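Local coordinates for putative gamma-glutamylcyclotransferase YkqA (Bacillus subtilis, PDB 2QIK), which is a putative gamma-glutamylcyclotransferase, probably releasing the gamma-glutamyl group of its substrates as a cyclised product, at residues A[24-35]-A[52-63]; A[155-163]-A[217-226]. All coordinates share one frame; numbering follows the deposited sequence. Where two conformers were deposited one is given.

How the contacts relate
Both contacts pair antiparallel strands, but to very different extents. Contact 1 joins two long neighbours, 25-34 and 55-63, inside a five-stranded sheet, burying 1168 Å² with backbone bonds spread along much of the strands and a cation-pi stack and a beta bulge among its features. Contact 2 is a shorter meeting of 457 Å², where an edge strand, 154-161, of a three-stranded sheet touches the hairpin 212-221/224-234 through a single bridge and mainly apolar side chains. Each is partly buried, with a few exposed residues. Contacts 1 and 2 have centres about 22 Å apart. Even so they touch: Tyr163 OH of contact 2 probably bonds to Glu29 OE2 and Gln30 NE2 of contact 1.

Contact 1. Residues A[24-35]-A[52-63]; sequences SACINEQARTKG and DEGYIYGEVYEA
Arg32 lays its guanidinium flat over the Tyr55 ring, the planes 4° apart and Arg32 CZ 3.6 Å from the ring centroid, a stacked cation-pi pair. Within the plane of the same group, Arg32 NH1 donates to Tyr57 OH at 3.0 Å, so one tyrosine offers a face and the other a hydroxyl. This reach depends on CG standing between the backbone N and carbonyl carbon (chi1 73°), from where an extended chain runs alongside the Tyr57 ring. Arg32 NE also makes a salt bridge to Glu86, outside the pair, which probably balances the charge. A leucine in its place would probably leave Glu86 without its cationic mate, Tyr57 OH without this donor and the Tyr55 face without its charged partner.

At the other end, Cys26 SG sits over the Tyr61 ring, 4.4 Å from its centroid, while Tyr61 OH donates to Glu59 OE2 at 2.8 Å, fixing the ring's far end. Glu59 is itself positioned by a salt bridge to Arg12. On the other face of the sheet, Ala31 CB packs against Val60 CG2 at 3.8 Å, and Thr33 lies beside Ile56, which also touches Tyr8, which probably belongs to the substrate site, as in related enzymes.

Between these clusters Val60 O is gripped twice, by Ile27 N at 2.8 Å and by Asn28 N at 3.1 Å; the latter bond is the straighter, 170° at the hydrogen. Two residues thus face one, and the register slips by one place. This is a classic beta bulge in an antiparallel pair, set within the five-stranded sheet of a gamma-glutamylcyclotransferase-like domain.

Contact 2. Residues A[155-163]-A[217-226]; sequences VGRAVLKGY and VDVEAGGRHY
Val155 and Tyr226 approach from opposite directions, Val155 CG1 coming to 3.4 Å from Tyr226 OH. With chi1 at 179°, CG1 is the methyl turned across the contact, where it also meets Ala221 CB. Next along, Ala158 CB touches both Ala221 CB and Val219 CG2, 3.9 and 3.8 Å away. Leu160 crosses Val217 at about a right angle: Leu160 CD1 rests 4.0 Å from Val217 CB, and Leu160 CD2 reaches Val217 CG1. Tyr163 then slants across that same Val217 methyl, its hydroxyl held by Glu29 and Gln30. Phe131 of strand 128-132 packs on Ala158, Leu160 and Val219.

The backbones meet in one antiparallel hydrogen-bonded pair: Val159 N donates to Glu220 O at 3.0 Å, and Glu220 N returns a longer bond to Val159 O at 3.2 Å. A water bound by Asp218 O adds a weak link to Lys161 N. The two strand segments run at 133°, short of strictly antiparallel, and the pairing stays local. Strand 154-161 is thereby joined to the hairpin of 212-221 and 224-234 by two backbone bonds and a run of methyl groups flanked by the Tyr163 and Tyr226 rings, so cohesion probably owes more to apolar packing than to charge.

Contact 1. Residues A[24-35]-A[52-63]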
# COMPACT_ATOMS: atom_id res chain seq x y z
N SER A 24 -1.05 20.58 -2.86
CA SER A 24 -0.83 20.11 -1.48
C SER A 24 0.15 18.97 -1.42
O SER A 24 0.04 17.99 -2.16
CB SER A 24 -2.15 19.61 -0.89
OG SER A 24 -3.14 20.59 -0.82
N ALA A 25 1.12 19.05 -0.53
CA ALA A 25 2.13 18.03 -0.37
C ALA A 25 1.48 16.75 0.20
O ALA A 25 0.70 16.84 1.14
CB ALA A 25 3.21 18.47 0.54
N CYS A 26 1.85 15.60 -0.35
CA CYS A 26 1.44 14.32 0.22
C CYS A 26 2.46 13.97 1.31
O CYS A 26 3.67 13.80 1.01
CB CYS A 26 1.37 13.22 -0.83
SG CYS A 26 0.85 11.66 -0.13
N ILE A 27 2.00 13.96 2.55
CA ILE A 27 2.84 13.63 3.67
C ILE A 27 2.94 12.08 3.89
O ILE A 27 3.99 11.57 4.24
CB ILE A 27 2.33 14.36 4.92
CG1 ILE A 27 2.12 15.87 4.69
CG2 ILE A 27 3.30 14.11 6.10
CD1 ILE A 27 3.42 16.54 4.18
N ASN A 28 1.82 11.40 3.71
CA ASN A 28 1.79 9.95 3.80
C ASN A 28 0.88 9.37 2.77
O ASN A 28 -0.31 9.65 2.73
CB ASN A 28 1.31 9.50 5.17
CG ASN A 28 2.20 9.93 6.30
OD1 ASN A 28 3.19 9.22 6.63
ND2 ASN A 28 1.91 11.03 6.86
N GLU A 29 1.43 8.47 1.97
CA GLU A 29 0.66 7.68 1.05
C GLU A 29 -0.05 6.51 1.72
O GLU A 29 -1.07 6.02 1.20
CB GLU A 29 1.58 7.06 -0.07
CG GLU A 29 2.30 8.11 -0.89
CD GLU A 29 3.33 7.55 -1.85
OE1 GLU A 29 4.06 8.32 -2.43
OE2 GLU A 29 3.36 6.33 -2.08
N GLN A 30 0.48 6.09 2.85
CA GLN A 30 -0.04 4.92 3.54
C GLN A 30 -0.50 5.40 4.92
O GLN A 30 0.28 5.91 5.73
CB GLN A 30 0.99 3.82 3.71
CG GLN A 30 1.64 3.39 2.36
CD GLN A 30 0.66 2.97 1.30
OE1 GLN A 30 -0.44 2.52 1.58
NE2 GLN A 30 1.11 3.09 0.02
N ALA A 31 -1.78 5.34 5.21
CA ALA A 31 -2.32 5.89 6.44
C ALA A 31 -3.68 5.25 6.74
O ALA A 31 -4.34 4.77 5.82
CB ALA A 31 -2.48 7.40 6.35
N ARG A 32 -4.08 5.28 7.99
CA ARG A 32 -5.37 4.71 8.37
C ARG A 32 -5.88 5.37 9.64
O ARG A 32 -5.14 5.91 10.44
CB ARG A 32 -5.30 3.16 8.55
CG ARG A 32 -4.57 2.71 9.77
CD ARG A 32 -4.45 1.21 9.84
NE ARG A 32 -3.98 0.76 11.11
CZ ARG A 32 -3.85 -0.51 11.45
NH1 ARG A 32 -4.15 -1.46 10.60
NH2 ARG A 32 -3.48 -0.79 12.67
N THR A 33 -7.18 5.22 9.84
CA THR A 33 -7.83 5.61 11.09
C THR A 33 -8.92 4.62 11.42
O THR A 33 -9.59 4.11 10.54
CB THR A 33 -8.32 7.04 11.01
OG1 THR A 33 -8.58 7.59 12.30
CG2 THR A 33 -9.51 7.26 10.14
N LYS A 34 -9.16 4.38 12.70
CA LYS A 34 -10.14 3.40 13.12
C LYS A 34 -11.56 3.93 12.77
O LYS A 34 -11.91 5.07 13.13
CB LYS A 34 -10.04 3.10 14.61
CG LYS A 34 -11.08 2.08 15.04
CD LYS A 34 -10.74 1.38 16.35
CE LYS A 34 -9.68 0.29 16.26
NZ LYS A 34 -9.25 -0.16 17.56
N GLY A 35 -12.34 3.09 12.09
CA GLY A 35 -13.63 3.47 11.61
C GLY A 35 -14.07 2.61 10.48
O GLY A 35 -13.37 1.67 10.13
N ASP A 52 -16.45 -0.10 16.29
CA ASP A 52 -15.52 -0.31 15.18
C ASP A 52 -14.32 -1.08 15.62
O ASP A 52 -13.63 -0.69 16.54
CB ASP A 52 -15.09 1.04 14.62
CG ASP A 52 -16.17 1.81 13.97
OD1 ASP A 52 -16.06 3.03 13.84
OD2 ASP A 52 -17.20 1.26 13.53
N GLU A 53 -14.00 -2.14 14.90
CA GLU A 53 -12.80 -2.96 15.08
C GLU A 53 -11.94 -3.06 13.86
O GLU A 53 -11.13 -3.97 13.76
CB GLU A 53 -13.24 -4.39 15.57
CG GLU A 53 -14.37 -4.41 16.63
CD GLU A 53 -14.03 -3.60 17.81
OE1 GLU A 53 -15.03 -3.14 18.48
OE2 GLU A 53 -12.85 -3.49 18.14
N GLY A 54 -12.16 -2.18 12.94
CA GLY A 54 -11.38 -2.09 11.72
C GLY A 54 -11.03 -0.66 11.37
O GLY A 54 -11.32 0.27 12.14
N TYR A 55 -10.45 -0.48 10.21
CA TYR A 55 -9.83 0.76 9.82
C TYR A 55 -10.31 1.21 8.46
O TYR A 55 -10.65 0.42 7.57
CB TYR A 55 -8.31 0.60 9.80
CG TYR A 55 -7.74 0.31 11.13
CD1 TYR A 55 -7.64 -1.01 11.55
CD2 TYR A 55 -7.39 1.31 12.00
CE1 TYR A 55 -7.16 -1.31 12.75
CE2 TYR A 55 -6.86 0.94 13.31
CZ TYR A 55 -6.81 -0.41 13.60
OH TYR A 55 -6.36 -0.85 14.89
N ILE A 56 -10.25 2.53 8.27
CA ILE A 56 -10.38 3.24 6.98
C ILE A 56 -8.96 3.60 6.54
O ILE A 56 -8.20 4.19 7.30
CB ILE A 56 -11.14 4.57 7.17
CG1 ILE A 56 -12.52 4.33 7.76
CG2 ILE A 56 -11.26 5.32 5.82
CD1 ILE A 56 -12.95 5.44 8.72
N TYR A 57 -8.62 3.27 5.31
CA TYR A 57 -7.33 3.55 4.72
C TYR A 57 -7.40 4.82 3.85
O TYR A 57 -8.44 5.12 3.28
CB TYR A 57 -6.81 2.35 3.93
CG TYR A 57 -6.44 1.25 4.86
CD1 TYR A 57 -7.37 0.28 5.29
CD2 TYR A 57 -5.20 1.25 5.48
CE1 TYR A 57 -7.07 -0.64 6.26
CE2 TYR A 57 -4.88 0.31 6.43
CZ TYR A 57 -5.81 -0.64 6.84
OH TYR A 57 -5.47 -1.49 7.89
N GLY A 58 -6.32 5.57 3.81
CA GLY A 58 -6.29 6.75 3.04
C GLY A 58 -4.90 7.36 3.00
O GLY A 58 -3.90 6.67 3.16
N GLU A 59 -4.85 8.67 2.74
CA GLU A 59 -3.62 9.39 2.49
C GLU A 59 -3.67 10.70 3.27
O GLU A 59 -4.76 11.23 3.50
CB GLU A 59 -3.53 9.75 0.99
CG GLU A 59 -3.57 8.53 0.07
CD GLU A 59 -3.92 8.81 -1.36
OE1 GLU A 59 -4.40 7.87 -2.07
OE2 GLU A 59 -3.82 9.90 -1.86
N VAL A 60 -2.49 11.19 3.69
CA VAL A 60 -2.40 12.45 4.43
C VAL A 60 -1.72 13.50 3.58
O VAL A 60 -0.64 13.26 3.07
CB VAL A 60 -1.67 12.29 5.74
CG1 VAL A 60 -1.53 13.61 6.49
CG2 VAL A 60 -2.31 11.22 6.64
N TYR A 61 -2.36 14.66 3.46
CA TYR A 61 -1.84 15.81 2.75
C TYR A 61 -1.74 17.01 3.68
O TYR A 61 -2.42 17.10 4.70
CB TYR A 61 -2.80 16.17 1.59
CG TYR A 61 -2.75 15.20 0.47
CD1 TYR A 61 -3.49 14.03 0.52
CD2 TYR A 61 -1.95 15.37 -0.64
CE1 TYR A 61 -3.42 13.07 -0.42
CE2 TYR A 61 -1.86 14.42 -1.61
CZ TYR A 61 -2.63 13.22 -1.48
OH TYR A 61 -2.49 12.25 -2.47
N GLU A 62 -0.86 17.94 3.30
CA GLU A 62 -0.79 19.21 3.99
C GLU A 62 -1.56 20.26 3.16
O GLU A 62 -1.15 20.61 2.07
CB GLU A 62 0.65 19.62 4.08
CG GLU A 62 0.80 20.95 4.64
CD GLU A 62 1.09 21.01 6.02
OE1 GLU A 62 0.23 20.42 6.78
OE2 GLU A 62 2.16 21.75 6.26
N ALA A 63 -2.71 20.67 3.67
CA ALA A 63 -3.65 21.53 3.01
C ALA A 63 -3.61 22.94 3.53
O ALA A 63 -3.75 23.17 4.74
CB ALA A 63 -5.04 21.00 3.14
O HOH W 1 1.31 21.56 1.01
O HOH W 2 -11.24 -1.37 19.07
O HOH W 3 -14.41 -0.63 11.71
O HOH W 4 -13.17 -0.93 8.28

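Contact 2. Residues A[155-163]-A[217-226]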
# COMPACT_ATOMS: atom_id res chain seq x y z
N VAL A 155 6.78 -6.38 -16.48
CA VAL A 155 7.17 -5.10 -17.02
C VAL A 155 8.65 -4.92 -16.73
O VAL A 155 9.37 -4.46 -17.62
CB VAL A 155 6.31 -3.96 -16.45
CG1 VAL A 155 6.80 -2.56 -17.06
CG2 VAL A 155 4.84 -4.24 -16.75
N GLY A 156 9.11 -5.38 -15.57
CA GLY A 156 10.51 -5.42 -15.19
C GLY A 156 10.77 -4.58 -13.96
O GLY A 156 9.89 -4.29 -13.15
N ARG A 157 12.04 -4.27 -13.82
CA ARG A 157 12.54 -3.56 -12.66
C ARG A 157 11.81 -2.27 -12.52
O ARG A 157 11.62 -1.51 -13.48
CB ARG A 157 14.01 -3.23 -12.87
CG ARG A 157 14.69 -2.69 -11.68
CD ARG A 157 16.11 -2.28 -11.96
NE ARG A 157 16.86 -3.38 -12.52
CZ ARG A 157 18.10 -3.30 -12.98
NH1 ARG A 157 18.68 -4.38 -13.44
NH2 ARG A 157 18.75 -2.16 -12.97
N ALA A 158 11.42 -1.96 -11.30
CA ALA A 158 10.74 -0.78 -11.03
C ALA A 158 11.31 -0.17 -9.75
O ALA A 158 11.66 -0.85 -8.79
CB ALA A 158 9.22 -1.11 -10.89
N VAL A 159 11.38 1.13 -9.77
CA VAL A 159 11.92 1.90 -8.69
C VAL A 159 10.74 2.55 -7.95
O VAL A 159 9.83 3.11 -8.59
CB VAL A 159 12.90 2.92 -9.20
CG1 VAL A 159 13.34 3.84 -8.12
CG2 VAL A 159 14.14 2.29 -9.83
N LEU A 160 10.82 2.53 -6.60
CA LEU A 160 9.80 3.14 -5.75
C LEU A 160 10.49 4.10 -4.79
O LEU A 160 11.17 3.69 -3.85
CB LEU A 160 9.00 2.07 -4.98
CG LEU A 160 7.95 2.64 -4.03
CD1 LEU A 160 6.89 3.55 -4.66
CD2 LEU A 160 7.22 1.51 -3.36
N LYS A 161 10.23 5.39 -4.97
CA LYS A 161 10.77 6.45 -4.13
C LYS A 161 9.95 6.55 -2.85
O LYS A 161 8.72 6.49 -2.93
CB LYS A 161 10.59 7.78 -4.88
CG LYS A 161 11.31 7.76 -6.26
CD LYS A 161 11.99 9.06 -6.59
CE LYS A 161 13.08 8.92 -7.70
NZ LYS A 161 13.95 7.69 -7.57
N GLY A 162 10.57 6.70 -1.72
CA GLY A 162 9.94 6.99 -0.47
C GLY A 162 9.78 5.86 0.52
O GLY A 162 9.27 6.05 1.62
N TYR A 163 10.16 4.67 0.09
CA TYR A 163 9.98 3.42 0.86
C TYR A 163 11.28 2.68 0.96
O TYR A 163 12.10 2.75 0.03
CB TYR A 163 8.97 2.52 0.15
CG TYR A 163 7.56 3.07 0.06
CD1 TYR A 163 7.21 4.05 -0.86
CD2 TYR A 163 6.56 2.54 0.81
CE1 TYR A 163 5.95 4.52 -0.97
CE2 TYR A 163 5.26 2.96 0.70
CZ TYR A 163 4.94 3.96 -0.14
OH TYR A 163 3.65 4.42 -0.28
N VAL A 217 0.78 1.91 -4.99
CA VAL A 217 1.96 2.72 -5.18
C VAL A 217 2.08 3.05 -6.63
O VAL A 217 1.64 2.35 -7.51
CB VAL A 217 3.25 2.00 -4.67
CG1 VAL A 217 3.22 1.88 -3.19
CG2 VAL A 217 3.48 0.66 -5.34
N ASP A 218 2.77 4.16 -6.88
CA ASP A 218 3.13 4.62 -8.26
C ASP A 218 4.61 4.33 -8.45
O ASP A 218 5.43 4.66 -7.60
CB ASP A 218 2.90 6.11 -8.47
CG ASP A 218 1.46 6.52 -8.45
OD1 ASP A 218 0.52 5.70 -8.34
OD2 ASP A 218 1.21 7.75 -8.60
N VAL A 219 5.00 3.68 -9.56
CA VAL A 219 6.38 3.28 -9.76
C VAL A 219 6.85 3.62 -11.13
O VAL A 219 6.02 3.85 -12.00
CB VAL A 219 6.66 1.78 -9.49
CG1 VAL A 219 6.22 1.37 -8.13
CG2 VAL A 219 6.03 0.90 -10.61
N GLU A 220 8.21 3.65 -11.27
CA GLU A 220 8.83 3.89 -12.52
C GLU A 220 9.45 2.61 -13.05
O GLU A 220 10.25 2.07 -12.39
CB GLU A 220 9.86 5.04 -12.44
CG GLU A 220 9.89 5.66 -13.82
CD GLU A 220 10.76 6.88 -14.01
OE1 GLU A 220 11.11 7.55 -12.99
OE2 GLU A 220 11.06 7.13 -15.20
N ALA A 221 9.09 2.24 -14.26
CA ALA A 221 9.66 1.00 -14.85
C ALA A 221 9.80 1.29 -16.34
O ALA A 221 8.76 1.52 -17.02
CB ALA A 221 8.69 -0.23 -14.61
N GLY A 222 11.04 1.17 -16.85
CA GLY A 222 11.31 1.27 -18.30
C GLY A 222 11.08 2.67 -18.79
O GLY A 222 10.68 2.91 -19.96
N GLY A 223 11.45 3.63 -17.97
CA GLY A 223 11.26 5.05 -18.27
C GLY A 223 9.82 5.55 -18.28
O GLY A 223 9.53 6.64 -18.74
N ARG A 224 8.92 4.73 -17.77
CA ARG A 224 7.51 4.99 -17.84
C ARG A 224 6.97 4.92 -16.43
O ARG A 224 7.46 4.18 -15.59
CB ARG A 224 6.88 3.91 -18.70
CG ARG A 224 5.44 3.97 -18.84
CD ARG A 224 4.85 3.05 -19.85
NE ARG A 224 3.53 2.70 -19.37
CZ ARG A 224 2.51 3.53 -19.28
NH1 ARG A 224 1.37 3.10 -18.76
NH2 ARG A 224 2.60 4.78 -19.75
N HIS A 225 5.91 5.66 -16.23
CA HIS A 225 5.29 5.80 -14.97
C HIS A 225 4.04 4.96 -14.93
O HIS A 225 3.19 4.98 -15.81
CB HIS A 225 4.96 7.28 -14.78
CG HIS A 225 6.16 8.11 -14.41
ND1 HIS A 225 6.90 7.87 -13.27
CD2 HIS A 225 6.77 9.15 -15.04
CE1 HIS A 225 7.90 8.73 -13.20
NE2 HIS A 225 7.84 9.53 -14.26
N TYR A 226 3.89 4.15 -13.88
CA TYR A 226 2.71 3.33 -13.71
C TYR A 226 1.98 3.73 -12.41
O TYR A 226 2.58 3.73 -11.32
CB TYR A 226 3.11 1.83 -13.61
CG TYR A 226 3.61 1.30 -14.95
CD1 TYR A 226 2.71 0.66 -15.79
CD2 TYR A 226 4.93 1.40 -15.30
CE1 TYR A 226 3.13 0.10 -17.03
CE2 TYR A 226 5.35 0.92 -16.52
CZ TYR A 226 4.44 0.29 -17.34
OH TYR A 226 4.81 -0.23 -18.56
O HOH W 5 7.73 6.15 -7.19
O HOH W 6 11.87 6.89 -9.99